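PDB 3D3Y: uncharacterized protein from Enterococcus faecalis, which is of unknown function but carries a peptidase M16 C-terminal-type domain and is predicted to bind a metal ion. Local coordinates for residues E148-Y153 with F416-E421; S255-A260 with N327-L332; L156-V161 with F314-T319. One frame throughout, in Å; residues are numbered along the deposited sequence.

Contact 1: E148-Y153 with F416-E421; sequences EDKQTY and FFLEGE
The first turn of helix 150-162 rests on the C-terminal half of strand 411-421, where Tyr153 and Lys150 meet Leu418 and Phe416 on the face of the mixed sheet that this helix covers. Leu418 carries most of the strand side. Its two methyl groups lie along one side of the tyrosine ring: CD1 comes to 3.9 Å from Tyr153 CE2 at the ring edge, near its plane, and CD2 to 4.1 Å from Tyr153 CD2. The two side chains cross at about a right angle. Tyr153 reaches the strand because its CG stands anti to the backbone N (chi1 177°), which swings the ring out from the helix. Phe416 CZ is a looser neighbour, 4.5 Å from Tyr153 CE2. Lys150 offers its backbone O (4.2 Å) and its CB (4.3 Å) to Leu418 CD2, while its NZ goes to a salt bridge with Glu250 of strand 244-251. The hydroxyl of Tyr153 is likewise tied to that strand, by a hydrogen bond with Glu248, so polar ends rim an apolar middle. The helix start is fixed by Asp149, whose OD1 accepts from Thr152 N at 3.0 Å in a nearly straight bond (167°), met on the anti side of the carboxylate. The whole is an N-capped helix packed on a mixed, mainly antiparallel sheet, an alpha+beta layer arrangement consistent with the M16-type fold.

Contact 2: S255-A260 with N327-L332; sequences SKLNLA and NQVLRL. With ACT (acetate ion), chain C.
Leu330 of helix 326-341 pushes one methyl group, CD2, between Leu257 and Leu259 of strand 255-262, and this wedge is the tight part of the contact. The methyl lies 3.8 Å from Leu257 CD2 and faces the fork of Leu259, at 4.0 Å from both Leu259 CD1 and Leu259 CD2. Leu257 and Leu330 cross at about a right angle. Leu257 CG is anti to the backbone N (chi1 176°), so that CD2 extends far enough to touch two helix residues at once: besides Leu330 it meets Val329 CG1 at 4.1 Å. All of this is apolar and mostly buried, and Leu300 and Ile321 close in on Val329 from beyond the two segments. The axes of strand and helix run 10.2 Å apart at their closest and cross at -35°, their N-to-C directions being roughly alike.

The solvent side of the helix is different. Arg331 is exposed there, its guanidinium folded back so that Asn327 O sits over the centre of one face, 3.7 Å above the plane; Asn327, at the beginning of the segment, is exposed too. Separate from this solvent face, and beyond the helix contact, the buried Ser255 accepts at OG from the backbone of Gly420 and approaches an acetate ion, probably from the crystallisation liquor. The acetate is also bound by Gly323 N; its very short spacing from the serine is doubtful. A helix packed through its leucine and valine on one face of a mixed sheet is a layered alpha+beta arrangement, here in the range assigned to the M16 inactive domain.

Contact 3: L156-V161 with F314-T319; sequences LALQSV and FMTVQT. With ACT (acetate ion), chain E.
Leu158 and Gln159, successive residues of helix 150-162, reach Thr316 and Phe314 respectively on strand 314-321. The purely apolar part is Leu158 against the threonine methyl: Leu158 CD2 lies 3.7 Å from Thr316 CG2 and 3.9 Å from Thr316 CB, the two side chains sliding past each other in opposite directions. Leu158 is also packed against Asn258, Ala260 and Phe416, so it sits over the middle strands of the sheet.

An amide-ring contact comes next. The extended chain of Gln159 brings its CD to 4.0 Å from Phe314 CZ, at the ring edge and near the ring plane, with the amide plane turned 74° from that of the ring. Gln159 OE1 is held by a hydrogen bond from Arg312 NH2, which helps fix the rotation of the amide. The phenylalanine ring has aromatic company as well, meeting Phe163 edge-to-face and Tyr162 with planes at about 20°.

The side-chain hydrogen bond of Thr316 goes to an acetate ion, probably from the crystallisation liquor. Thr316 OG1, lying between the backbone N and the carbonyl carbon (chi1 67°), donates to acetate O at 2.8 Å, while Thr316 CG2 lies between Leu158 CD2 and that same acetate O, 3.5 Å from the latter. The ion's OXT stands over one face of the Phe314 ring. Acetate CH3 touches Gln159 NE2 at 3.6 Å. A small anion thus lodges beside the interface, in which a helix from the first half of the chain packs on the mixed sheet formed by strands between 244 and 421, an alpha+beta layer arrangement.

The three contacts share one mixed sheet, whose neighbouring strands 411-421, 255-262 and 314-321 stitch them together: Leu418 N to Lys256 O (2.8 Å) joins contacts 1 and 2, and Leu259 N to Val317 O (2.8 Å) joins contacts 2 and 3. Their centres lie about 11 to 13 Å apart. Contacts 1 and 3 use successive parts of helix 150-162, linked by Phe416 CZ against Ala157 CB at 3.5 Å. That helix covers the sheet face bearing Asn258 and Ala260; helix 326-341 of contact 2 covers the face bearing Leu257 and Leu259. The two acetates belong to contacts 2 and 3 separately and mark no established active site.

Contact 1: E148-Y153 with F416-E421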
ATOM      1  N   GLU A 148      18.206  -6.589   1.968  1.00 45.25           N
ATOM      2  CA  GLU A 148      18.950  -7.778   1.524  1.00 45.12           C
ATOM      3  C   GLU A 148      18.354  -8.485   0.310  1.00 43.42           C
ATOM      4  O   GLU A 148      19.034  -9.265  -0.355  1.00 42.84           O
ATOM      5  CB  GLU A 148      19.092  -8.796   2.650  1.00 46.03           C
ATOM      6  CG  GLU A 148      20.439  -8.735   3.364  1.00 50.39           C
ATOM      7  CD  GLU A 148      20.369  -9.308   4.784  1.00 56.47           C
ATOM      8  OE1 GLU A 148      19.673 -10.348   4.983  1.00 57.32           O
ATOM      9  OE2 GLU A 148      21.001  -8.704   5.693  1.00 57.99           O
ATOM     10  N   ASP A 149      17.077  -8.259   0.051  1.00 41.87           N
ATOM     11  CA  ASP A 149      16.486  -8.758  -1.180  1.00 40.62           C
ATOM     12  C   ASP A 149      16.796  -7.748  -2.270  1.00 39.57           C
ATOM     13  O   ASP A 149      16.251  -6.623  -2.279  1.00 38.31           O
ATOM     14  CB  ASP A 149      14.990  -8.937  -1.032  1.00 41.91           C
ATOM     15  CG  ASP A 149      14.361  -9.526  -2.273  1.00 45.00           C
ATOM     16  OD1 ASP A 149      14.327  -8.839  -3.314  1.00 49.50           O
ATOM     17  OD2 ASP A 149      13.926 -10.682  -2.218  1.00 49.54           O
ATOM     18  N   LYS A 150      17.678  -8.137  -3.183  1.00 38.58           N
ATOM     19  CA  LYS A 150      18.224  -7.187  -4.163  1.00 38.96           C
ATOM     20  C   LYS A 150      17.226  -6.671  -5.197  1.00 38.98           C
ATOM     21  O   LYS A 150      17.383  -5.552  -5.711  1.00 39.46           O
ATOM     22  CB  LYS A 150      19.477  -7.749  -4.826  1.00 39.12           C
ATOM     23  CG  LYS A 150      20.628  -7.988  -3.843  1.00 39.61           C
ATOM     24  CD  LYS A 150      20.883  -6.755  -2.994  1.00 40.17           C
ATOM     25  CE  LYS A 150      21.987  -7.047  -1.979  1.00 42.96           C
ATOM     26  NZ  LYS A 150      22.115  -5.928  -1.017  1.00 41.11           N
ATOM     27  N   GLN A 151      16.218  -7.472  -5.506  1.00 38.38           N
ATOM     28  CA  GLN A 151      15.116  -7.004  -6.351  1.00 39.08           C
ATOM     29  C   GLN A 151      14.352  -5.874  -5.663  1.00 37.65           C
ATOM     30  O   GLN A 151      14.106  -4.852  -6.278  1.00 36.62           O
ATOM     31  CB  GLN A 151      14.185  -8.158  -6.788  1.00 39.01           C
ATOM     32  CG  GLN A 151      12.778  -7.719  -7.315  1.00 40.76           C
ATOM     33  CD  GLN A 151      12.118  -8.752  -8.235  1.00 41.59           C
ATOM     34  OE1 GLN A 151      12.545  -9.903  -8.318  1.00 44.04           O
ATOM     35  NE2 GLN A 151      11.075  -8.328  -8.943  1.00 46.07           N
ATOM     36  N   THR A 152      14.004  -6.070  -4.389  1.00 36.85           N
ATOM     37  CA  THR A 152      13.308  -5.077  -3.598  1.00 36.66           C
ATOM     38  C   THR A 152      14.190  -3.844  -3.453  1.00 35.76           C
ATOM     39  O   THR A 152      13.722  -2.737  -3.681  1.00 34.90           O
ATOM     40  CB  THR A 152      12.873  -5.619  -2.207  1.00 37.28           C
ATOM     41  OG1 THR A 152      12.121  -6.820  -2.390  1.00 38.30           O
ATOM     42  CG2 THR A 152      11.984  -4.618  -1.478  1.00 36.48           C
ATOM     43  N   TYR A 153      15.461  -4.039  -3.110  1.00 35.30           N
ATOM     44  CA  TYR A 153      16.380  -2.921  -2.983  1.00 35.35           C
ATOM     45  C   TYR A 153      16.406  -2.043  -4.268  1.00 34.91           C
ATOM     46  O   TYR A 153      16.287  -0.815  -4.201  1.00 34.95           O
ATOM     47  CB  TYR A 153      17.795  -3.393  -2.632  1.00 36.98           C
ATOM     48  CG  TYR A 153      18.751  -2.216  -2.570  1.00 39.13           C
ATOM     49  CD1 TYR A 153      18.708  -1.325  -1.493  1.00 42.83           C
ATOM     50  CD2 TYR A 153      19.628  -1.946  -3.605  1.00 40.18           C
ATOM     51  CE1 TYR A 153      19.541  -0.221  -1.443  1.00 43.44           C
ATOM     52  CE2 TYR A 153      20.479  -0.847  -3.562  1.00 41.09           C
ATOM     53  CZ  TYR A 153      20.420   0.012  -2.478  1.00 41.56           C
ATOM     54  OH  TYR A 153      21.250   1.116  -2.414  1.00 42.92           O
ATOM     55  N   PHE A 416      17.600   2.829 -13.096  1.00 31.05           N
ATOM     56  CA  PHE A 416      18.516   2.471 -12.030  1.00 30.84           C
ATOM     57  C   PHE A 416      19.137   1.130 -12.359  1.00 30.66           C
ATOM     58  O   PHE A 416      18.425   0.165 -12.682  1.00 30.01           O
ATOM     59  CB  PHE A 416      17.808   2.406 -10.662  1.00 32.47           C
ATOM     60  CG  PHE A 416      18.737   2.009  -9.536  1.00 33.14           C
ATOM     61  CD1 PHE A 416      19.614   2.931  -8.986  1.00 35.27           C
ATOM     62  CD2 PHE A 416      18.787   0.684  -9.090  1.00 35.41           C
ATOM     63  CE1 PHE A 416      20.503   2.547  -7.962  1.00 34.86           C
ATOM     64  CE2 PHE A 416      19.671   0.281  -8.075  1.00 34.32           C
ATOM     65  CZ  PHE A 416      20.532   1.210  -7.514  1.00 33.97           C
ATOM     66  N   PHE A 417      20.460   1.083 -12.287  1.00 29.69           N
ATOM     67  CA  PHE A 417      21.238  -0.100 -12.613  1.00 30.05           C
ATOM     68  C   PHE A 417      22.038  -0.549 -11.385  1.00 30.26           C
ATOM     69  O   PHE A 417      22.903   0.179 -10.886  1.00 30.15           O
ATOM     70  CB  PHE A 417      22.147   0.244 -13.803  1.00 30.09           C
ATOM     71  CG  PHE A 417      23.043  -0.887 -14.281  1.00 30.68           C
ATOM     72  CD1 PHE A 417      22.588  -2.199 -14.333  1.00 29.84           C
ATOM     73  CD2 PHE A 417      24.338  -0.606 -14.720  1.00 30.02           C
ATOM     74  CE1 PHE A 417      23.409  -3.232 -14.820  1.00 30.70           C
ATOM     75  CE2 PHE A 417      25.180  -1.637 -15.193  1.00 31.58           C
ATOM     76  CZ  PHE A 417      24.699  -2.954 -15.253  1.00 29.41           C
ATOM     77  N   LEU A 418      21.721  -1.737 -10.870  1.00 29.90           N
ATOM     78  CA  LEU A 418      22.482  -2.291  -9.756  1.00 29.57           C
ATOM     79  C   LEU A 418      23.416  -3.300 -10.369  1.00 30.60           C
ATOM     80  O   LEU A 418      22.978  -4.370 -10.803  1.00 28.45           O
ATOM     81  CB  LEU A 418      21.584  -2.938  -8.687  1.00 29.40           C
ATOM     82  CG  LEU A 418      22.258  -3.404  -7.381  1.00 30.34           C
ATOM     83  CD1 LEU A 418      22.678  -2.192  -6.511  1.00 33.66           C
ATOM     84  CD2 LEU A 418      21.317  -4.252  -6.602  1.00 29.27           C
ATOM     85  N   GLU A 419      24.700  -2.937 -10.423  1.00 31.05           N
ATOM     86  CA  GLU A 419      25.645  -3.653 -11.239  1.00 33.55           C
ATOM     87  C   GLU A 419      26.485  -4.587 -10.399  1.00 33.33           C
ATOM     88  O   GLU A 419      27.187  -4.154  -9.466  1.00 31.94           O
ATOM     89  CB  GLU A 419      26.532  -2.683 -12.024  1.00 33.15           C
ATOM     90  CG  GLU A 419      27.564  -3.389 -12.919  1.00 37.03           C
ATOM     91  CD  GLU A 419      28.354  -2.411 -13.799  1.00 37.10           C
ATOM     92  OE1 GLU A 419      28.762  -1.364 -13.278  1.00 40.26           O
ATOM     93  OE2 GLU A 419      28.551  -2.701 -15.003  1.00 42.16           O
ATOM     94  N   GLY A 420      26.414  -5.871 -10.740  1.00 33.63           N
ATOM     95  CA  GLY A 420      27.143  -6.880 -10.012  1.00 34.97           C
ATOM     96  C   GLY A 420      28.631  -6.750 -10.243  1.00 37.06           C
ATOM     97  O   GLY A 420      29.072  -6.550 -11.379  1.00 36.74           O
ATOM     98  N   GLU A 421      29.387  -6.822  -9.142  1.00 38.95           N
ATOM     99  CA  GLU A 421      30.827  -7.040  -9.144  1.00 41.92           C
ATOM    100  C   GLU A 421      31.031  -8.526  -8.881  1.00 41.64           C
ATOM    101  O   GLU A 421      30.692  -9.051  -7.799  1.00 41.87           O
ATOM    102  CB  GLU A 421      31.515  -6.191  -8.060  1.00 41.23           C
ATOM    103  CG  GLU A 421      31.111  -4.717  -8.126  1.00 44.94           C
ATOM    104  CD  GLU A 421      31.825  -3.807  -7.103  1.00 46.93           C
ATOM    105  OE1 GLU A 421      31.734  -4.061  -5.864  1.00 53.00           O
ATOM    106  OE2 GLU A 421      32.460  -2.819  -7.556  1.00 53.14           O
TER

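Contact 2: S255-A260 with N327-L332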
ATOM      1  N   SER A 255      22.686  -8.867 -11.887  1.00 29.67           N
ATOM      2  CA  SER A 255      22.484  -7.402 -11.847  1.00 29.85           C
ATOM      3  C   SER A 255      21.007  -7.078 -11.972  1.00 29.12           C
ATOM      4  O   SER A 255      20.231  -7.900 -12.450  1.00 29.94           O
ATOM      5  CB  SER A 255      23.263  -6.715 -12.969  1.00 29.89           C
ATOM      6  OG  SER A 255      24.660  -6.920 -12.800  1.00 29.23           O
ATOM      7  N   LYS A 256      20.611  -5.892 -11.541  1.00 28.74           N
ATOM      8  CA  LYS A 256      19.237  -5.432 -11.673  1.00 29.02           C
ATOM      9  C   LYS A 256      19.203  -4.230 -12.579  1.00 29.26           C
ATOM     10  O   LYS A 256      20.025  -3.316 -12.442  1.00 28.51           O
ATOM     11  CB  LYS A 256      18.642  -5.049 -10.313  1.00 29.02           C
ATOM     12  CG  LYS A 256      18.799  -6.132  -9.239  1.00 30.62           C
ATOM     13  CD  LYS A 256      18.116  -7.423  -9.656  1.00 35.83           C
ATOM     14  CE  LYS A 256      18.145  -8.514  -8.590  1.00 34.74           C
ATOM     15  NZ  LYS A 256      17.468  -9.759  -9.136  1.00 36.49           N
ATOM     16  N   LEU A 257      18.263  -4.219 -13.514  1.00 28.97           N
ATOM     17  CA  LEU A 257      18.116  -3.040 -14.362  1.00 29.63           C
ATOM     18  C   LEU A 257      16.655  -2.624 -14.396  1.00 29.75           C
ATOM     19  O   LEU A 257      15.804  -3.344 -14.937  1.00 28.73           O
ATOM     20  CB  LEU A 257      18.686  -3.316 -15.784  1.00 28.85           C
ATOM     21  CG  LEU A 257      18.507  -2.190 -16.827  1.00 29.89           C
ATOM     22  CD1 LEU A 257      19.245  -0.869 -16.387  1.00 30.25           C
ATOM     23  CD2 LEU A 257      18.981  -2.651 -18.229  1.00 29.13           C
ATOM     24  N   ASN A 258      16.366  -1.468 -13.806  1.00 29.28           N
ATOM     25  CA  ASN A 258      14.986  -1.009 -13.650  1.00 30.80           C
ATOM     26  C   ASN A 258      14.750   0.355 -14.300  1.00 29.92           C
ATOM     27  O   ASN A 258      15.663   1.196 -14.368  1.00 29.28           O
ATOM     28  CB  ASN A 258      14.607  -0.913 -12.151  1.00 31.58           C
ATOM     29  CG  ASN A 258      14.723  -2.245 -11.423  1.00 33.90           C
ATOM     30  OD1 ASN A 258      14.653  -3.332 -12.025  1.00 32.64           O
ATOM     31  ND2 ASN A 258      14.894  -2.166 -10.096  1.00 38.01           N
ATOM     32  N   LEU A 259      13.520   0.592 -14.737  1.00 28.94           N
ATOM     33  CA  LEU A 259      13.174   1.819 -15.488  1.00 29.27           C
ATOM     34  C   LEU A 259      11.865   2.340 -14.932  1.00 30.24           C
ATOM     35  O   LEU A 259      10.941   1.554 -14.662  1.00 30.60           O
ATOM     36  CB  LEU A 259      12.961   1.536 -16.983  1.00 28.64           C
ATOM     37  CG  LEU A 259      14.090   1.038 -17.886  1.00 30.77           C
ATOM     38  CD1 LEU A 259      14.397  -0.455 -17.637  1.00 33.18           C
ATOM     39  CD2 LEU A 259      13.655   1.228 -19.301  1.00 34.16           C
ATOM     40  N   ALA A 260      11.777   3.660 -14.807  1.00 30.48           N
ATOM     41  CA  ALA A 260      10.573   4.318 -14.338  1.00 30.03           C
ATOM     42  C   ALA A 260      10.091   5.318 -15.371  1.00 30.37           C
ATOM     43  O   ALA A 260      10.860   6.173 -15.841  1.00 30.37           O
ATOM     44  CB  ALA A 260      10.835   5.022 -13.022  1.00 29.21           C
ATOM     45  N   ASN A 327      22.828  -2.320 -22.071  1.00 33.01           N
ATOM     46  CA  ASN A 327      22.420  -1.479 -23.210  1.00 33.77           C
ATOM     47  C   ASN A 327      21.540  -2.246 -24.170  1.00 33.17           C
ATOM     48  O   ASN A 327      20.542  -1.717 -24.653  1.00 32.30           O
ATOM     49  CB  ASN A 327      23.637  -0.852 -23.902  1.00 34.86           C
ATOM     50  CG  ASN A 327      24.421   0.072 -22.965  1.00 39.18           C
ATOM     51  OD1 ASN A 327      23.839   0.861 -22.225  1.00 43.94           O
ATOM     52  ND2 ASN A 327      25.751  -0.053 -22.970  1.00 45.21           N
ATOM     53  N   GLN A 328      21.870  -3.504 -24.431  1.00 32.84           N
ATOM     54  CA  GLN A 328      21.003  -4.313 -25.295  1.00 33.74           C
ATOM     55  C   GLN A 328      19.612  -4.557 -24.696  1.00 32.81           C
ATOM     56  O   GLN A 328      18.606  -4.528 -25.418  1.00 32.69           O
ATOM     57  CB  GLN A 328      21.654  -5.641 -25.649  1.00 33.81           C
ATOM     58  CG  GLN A 328      20.929  -6.355 -26.753  1.00 39.16           C
ATOM     59  CD  GLN A 328      21.694  -7.532 -27.272  1.00 43.44           C
ATOM     60  OE1 GLN A 328      22.864  -7.748 -26.910  1.00 44.69           O
ATOM     61  NE2 GLN A 328      21.036  -8.329 -28.129  1.00 46.42           N
ATOM     62  N   VAL A 329      19.540  -4.798 -23.387  1.00 31.24           N
ATOM     63  CA  VAL A 329      18.247  -4.926 -22.736  1.00 29.78           C
ATOM     64  C   VAL A 329      17.460  -3.597 -22.836  1.00 30.02           C
ATOM     65  O   VAL A 329      16.264  -3.610 -23.095  1.00 29.91           O
ATOM     66  CB  VAL A 329      18.370  -5.373 -21.259  1.00 30.22           C
ATOM     67  CG1 VAL A 329      16.988  -5.315 -20.544  1.00 30.54           C
ATOM     68  CG2 VAL A 329      18.962  -6.809 -21.144  1.00 28.88           C
ATOM     69  N   LEU A 330      18.112  -2.453 -22.658  1.00 29.60           N
ATOM     70  CA  LEU A 330      17.367  -1.193 -22.773  1.00 29.79           C
ATOM     71  C   LEU A 330      16.805  -1.006 -24.177  1.00 30.12           C
ATOM     72  O   LEU A 330      15.678  -0.547 -24.333  1.00 29.16           O
ATOM     73  CB  LEU A 330      18.241  -0.010 -22.401  1.00 29.61           C
ATOM     74  CG  LEU A 330      18.703   0.115 -20.959  1.00 29.14           C
ATOM     75  CD1 LEU A 330      19.687   1.284 -20.906  1.00 28.36           C
ATOM     76  CD2 LEU A 330      17.465   0.359 -20.068  1.00 31.09           C
ATOM     77  N   ARG A 331      17.594  -1.365 -25.200  1.00 31.44           N
ATOM     78  CA  ARG A 331      17.124  -1.270 -26.607  1.00 32.62           C
ATOM     79  C   ARG A 331      15.939  -2.225 -26.875  1.00 31.40           C
ATOM     80  O   ARG A 331      14.963  -1.843 -27.523  1.00 29.83           O
ATOM     81  CB  ARG A 331      18.271  -1.508 -27.607  1.00 32.78           C
ATOM     82  CG  ARG A 331      19.376  -0.411 -27.533  1.00 35.50           C
ATOM     83  CD  ARG A 331      20.480  -0.572 -28.635  1.00 36.84           C
ATOM     84  NE  ARG A 331      21.442  -1.655 -28.376  1.00 44.49           N
ATOM     85  CZ  ARG A 331      22.628  -1.524 -27.762  1.00 47.31           C
ATOM     86  NH1 ARG A 331      23.048  -0.346 -27.298  1.00 50.54           N
ATOM     87  NH2 ARG A 331      23.402  -2.591 -27.594  1.00 46.94           N
ATOM     88  N   LEU A 332      16.020  -3.443 -26.353  1.00 30.80           N
ATOM     89  CA  LEU A 332      14.930  -4.411 -26.535  1.00 31.49           C
ATOM     90  C   LEU A 332      13.617  -3.924 -25.902  1.00 31.22           C
ATOM     91  O   LEU A 332      12.566  -4.054 -26.503  1.00 31.51           O
ATOM     92  CB  LEU A 332      15.308  -5.781 -25.957  1.00 32.22           C
ATOM     93  CG  LEU A 332      16.413  -6.575 -26.675  1.00 34.74           C
ATOM     94  CD1 LEU A 332      16.873  -7.817 -25.873  1.00 36.87           C
ATOM     95  CD2 LEU A 332      15.985  -6.978 -28.089  1.00 38.68           C
TER
HETATM   96  C   ACT C 424      26.296  -9.994 -13.533  1.00 37.32           C
HETATM   97  O   ACT C 424      26.137 -10.610 -12.456  1.00 39.14           O
HETATM   98  OXT ACT C 424      25.756  -8.875 -13.641  1.00 34.98           O
HETATM   99  CH3 ACT C 424      27.100 -10.580 -14.621  1.00 36.96           C

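Contact 3: L156-V161 with F314-T319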
ATOM      1  N   LEU A 156      13.175   0.008  -4.760  1.00 32.90           N
ATOM      2  CA  LEU A 156      13.222   1.175  -3.897  1.00 32.61           C
ATOM      3  C   LEU A 156      14.210   2.244  -4.393  1.00 31.81           C
ATOM      4  O   LEU A 156      13.924   3.449  -4.321  1.00 30.93           O
ATOM      5  CB  LEU A 156      13.542   0.753  -2.463  1.00 32.95           C
ATOM      6  CG  LEU A 156      12.497  -0.149  -1.811  1.00 35.45           C
ATOM      7  CD1 LEU A 156      13.152  -0.798  -0.609  1.00 38.93           C
ATOM      8  CD2 LEU A 156      11.248   0.639  -1.408  1.00 36.96           C
ATOM      9  N   ALA A 157      15.366   1.806  -4.876  1.00 30.44           N
ATOM     10  CA  ALA A 157      16.378   2.727  -5.371  1.00 30.35           C
ATOM     11  C   ALA A 157      15.887   3.423  -6.637  1.00 29.85           C
ATOM     12  O   ALA A 157      16.159   4.605  -6.843  1.00 28.35           O
ATOM     13  CB  ALA A 157      17.711   2.009  -5.649  1.00 29.97           C
ATOM     14  N   LEU A 158      15.185   2.684  -7.491  1.00 28.65           N
ATOM     15  CA  LEU A 158      14.588   3.292  -8.672  1.00 28.64           C
ATOM     16  C   LEU A 158      13.614   4.386  -8.242  1.00 28.79           C
ATOM     17  O   LEU A 158      13.633   5.486  -8.776  1.00 27.92           O
ATOM     18  CB  LEU A 158      13.849   2.238  -9.514  1.00 27.87           C
ATOM     19  CG  LEU A 158      13.055   2.770 -10.714  1.00 28.65           C
ATOM     20  CD1 LEU A 158      14.023   3.269 -11.774  1.00 28.58           C
ATOM     21  CD2 LEU A 158      12.166   1.644 -11.244  1.00 26.91           C
ATOM     22  N   GLN A 159      12.750   4.053  -7.291  1.00 29.71           N
ATOM     23  CA  GLN A 159      11.802   5.039  -6.768  1.00 32.45           C
ATOM     24  C   GLN A 159      12.473   6.307  -6.206  1.00 32.10           C
ATOM     25  O   GLN A 159      11.985   7.438  -6.439  1.00 30.75           O
ATOM     26  CB  GLN A 159      10.833   4.378  -5.792  1.00 32.68           C
ATOM     27  CG  GLN A 159       9.828   3.491  -6.533  1.00 34.88           C
ATOM     28  CD  GLN A 159       8.736   2.889  -5.642  1.00 36.33           C
ATOM     29  OE1 GLN A 159       8.243   3.526  -4.710  1.00 41.52           O
ATOM     30  NE2 GLN A 159       8.329   1.673  -5.970  1.00 37.02           N
ATOM     31  N   SER A 160      13.606   6.140  -5.504  1.00 32.56           N
ATOM     32  CA  SER A 160      14.361   7.303  -4.987  1.00 33.38           C
ATOM     33  C   SER A 160      14.819   8.223  -6.104  1.00 32.48           C
ATOM     34  O   SER A 160      14.839   9.433  -5.923  1.00 32.57           O
ATOM     35  CB  SER A 160      15.604   6.896  -4.193  1.00 34.12           C
ATOM     36  OG  SER A 160      15.228   6.377  -2.940  1.00 40.67           O
ATOM     37  N   VAL A 161      15.201   7.647  -7.243  1.00 31.41           N
ATOM     38  CA  VAL A 161      15.654   8.420  -8.395  1.00 30.25           C
ATOM     39  C   VAL A 161      14.443   9.075  -9.034  1.00 29.32           C
ATOM     40  O   VAL A 161      14.427  10.304  -9.213  1.00 27.59           O
ATOM     41  CB  VAL A 161      16.405   7.567  -9.442  1.00 30.87           C
ATOM     42  CG1 VAL A 161      16.856   8.445 -10.630  1.00 31.44           C
ATOM     43  CG2 VAL A 161      17.618   6.926  -8.795  1.00 32.79           C
ATOM     44  N   PHE A 314       2.916   6.732 -12.312  1.00 33.29           N
ATOM     45  CA  PHE A 314       4.135   6.196 -12.859  1.00 33.94           C
ATOM     46  C   PHE A 314       4.035   4.689 -13.010  1.00 34.91           C
ATOM     47  O   PHE A 314       3.119   4.037 -12.489  1.00 34.50           O
ATOM     48  CB  PHE A 314       5.365   6.666 -12.063  1.00 33.61           C
ATOM     49  CG  PHE A 314       5.708   5.819 -10.862  1.00 34.55           C
ATOM     50  CD1 PHE A 314       6.894   5.107 -10.841  1.00 34.85           C
ATOM     51  CD2 PHE A 314       4.881   5.770  -9.731  1.00 34.67           C
ATOM     52  CE1 PHE A 314       7.250   4.322  -9.734  1.00 34.15           C
ATOM     53  CE2 PHE A 314       5.227   4.980  -8.617  1.00 35.98           C
ATOM     54  CZ  PHE A 314       6.404   4.254  -8.623  1.00 35.13           C
HETATM   55  N   MSE A 315       4.955   4.128 -13.769  1.00 35.41           N
HETATM   56  CA  MSE A 315       4.980   2.741 -14.207  1.00 39.32           C
HETATM   57  C   MSE A 315       6.439   2.349 -14.134  1.00 36.07           C
HETATM   58  O   MSE A 315       7.245   3.158 -14.445  1.00 34.55           O
HETATM   59  CB  MSE A 315       4.567   2.721 -15.677  1.00 38.86           C
HETATM   60  CG  MSE A 315       3.945   1.513 -16.242  1.00 41.31           C
HETATM   61 SE   MSE A 315       4.769   0.705 -17.736  0.70 53.02          SE
HETATM   62  CE  MSE A 315       6.462   0.754 -17.179  1.00 24.82           C
ATOM     63  N   THR A 316       6.757   1.115 -13.744  1.00 35.51           N
ATOM     64  CA  THR A 316       8.153   0.659 -13.675  1.00 34.94           C
ATOM     65  C   THR A 316       8.306  -0.660 -14.414  1.00 34.75           C
ATOM     66  O   THR A 316       7.329  -1.440 -14.544  1.00 34.47           O
ATOM     67  CB  THR A 316       8.627   0.422 -12.231  1.00 36.09           C
ATOM     68  OG1 THR A 316       7.908  -0.676 -11.682  1.00 36.54           O
ATOM     69  CG2 THR A 316       8.425   1.645 -11.349  1.00 33.61           C
ATOM     70  N   VAL A 317       9.502  -0.863 -14.949  1.00 31.84           N
ATOM     71  CA  VAL A 317       9.901  -2.095 -15.519  1.00 31.93           C
ATOM     72  C   VAL A 317      11.072  -2.515 -14.656  1.00 31.89           C
ATOM     73  O   VAL A 317      11.973  -1.705 -14.391  1.00 32.02           O
ATOM     74  CB  VAL A 317      10.344  -1.934 -17.006  1.00 31.63           C
ATOM     75  CG1 VAL A 317      11.072  -3.214 -17.528  1.00 31.06           C
ATOM     76  CG2 VAL A 317       9.140  -1.650 -17.902  1.00 31.13           C
ATOM     77  N   GLN A 318      11.051  -3.767 -14.205  1.00 32.18           N
ATOM     78  CA  GLN A 318      12.128  -4.320 -13.400  1.00 32.65           C
ATOM     79  C   GLN A 318      12.683  -5.570 -14.082  1.00 32.09           C
ATOM     80  O   GLN A 318      11.903  -6.439 -14.476  1.00 32.71           O
ATOM     81  CB  GLN A 318      11.576  -4.705 -12.027  1.00 33.10           C
ATOM     82  CG  GLN A 318      11.074  -3.516 -11.205  1.00 37.89           C
ATOM     83  CD  GLN A 318      10.529  -3.984  -9.877  1.00 43.11           C
ATOM     84  OE1 GLN A 318      11.184  -4.745  -9.138  1.00 42.64           O
ATOM     85  NE2 GLN A 318       9.311  -3.565  -9.579  1.00 43.98           N
ATOM     86  N   THR A 319      14.011  -5.654 -14.220  1.00 31.72           N
ATOM     87  CA  THR A 319      14.677  -6.814 -14.811  1.00 30.94           C
ATOM     88  C   THR A 319      15.844  -7.299 -13.934  1.00 30.67           C
ATOM     89  O   THR A 319      16.446  -6.509 -13.200  1.00 30.15           O
ATOM     90  CB  THR A 319      15.199  -6.503 -16.262  1.00 30.83           C
ATOM     91  OG1 THR A 319      16.329  -5.629 -16.213  1.00 32.85           O
ATOM     92  CG2 THR A 319      14.089  -5.808 -17.136  1.00 31.85           C
TER
HETATM   93  C   ACT E 426       5.593   0.280  -8.951  1.00 43.79           C
HETATM   94  O   ACT E 426       6.620  -0.424  -9.178  1.00 43.01           O
HETATM   95  OXT ACT E 426       4.912   0.711  -9.940  1.00 43.25           O
HETATM   96  CH3 ACT E 426       5.215   0.602  -7.541  1.00 43.19           C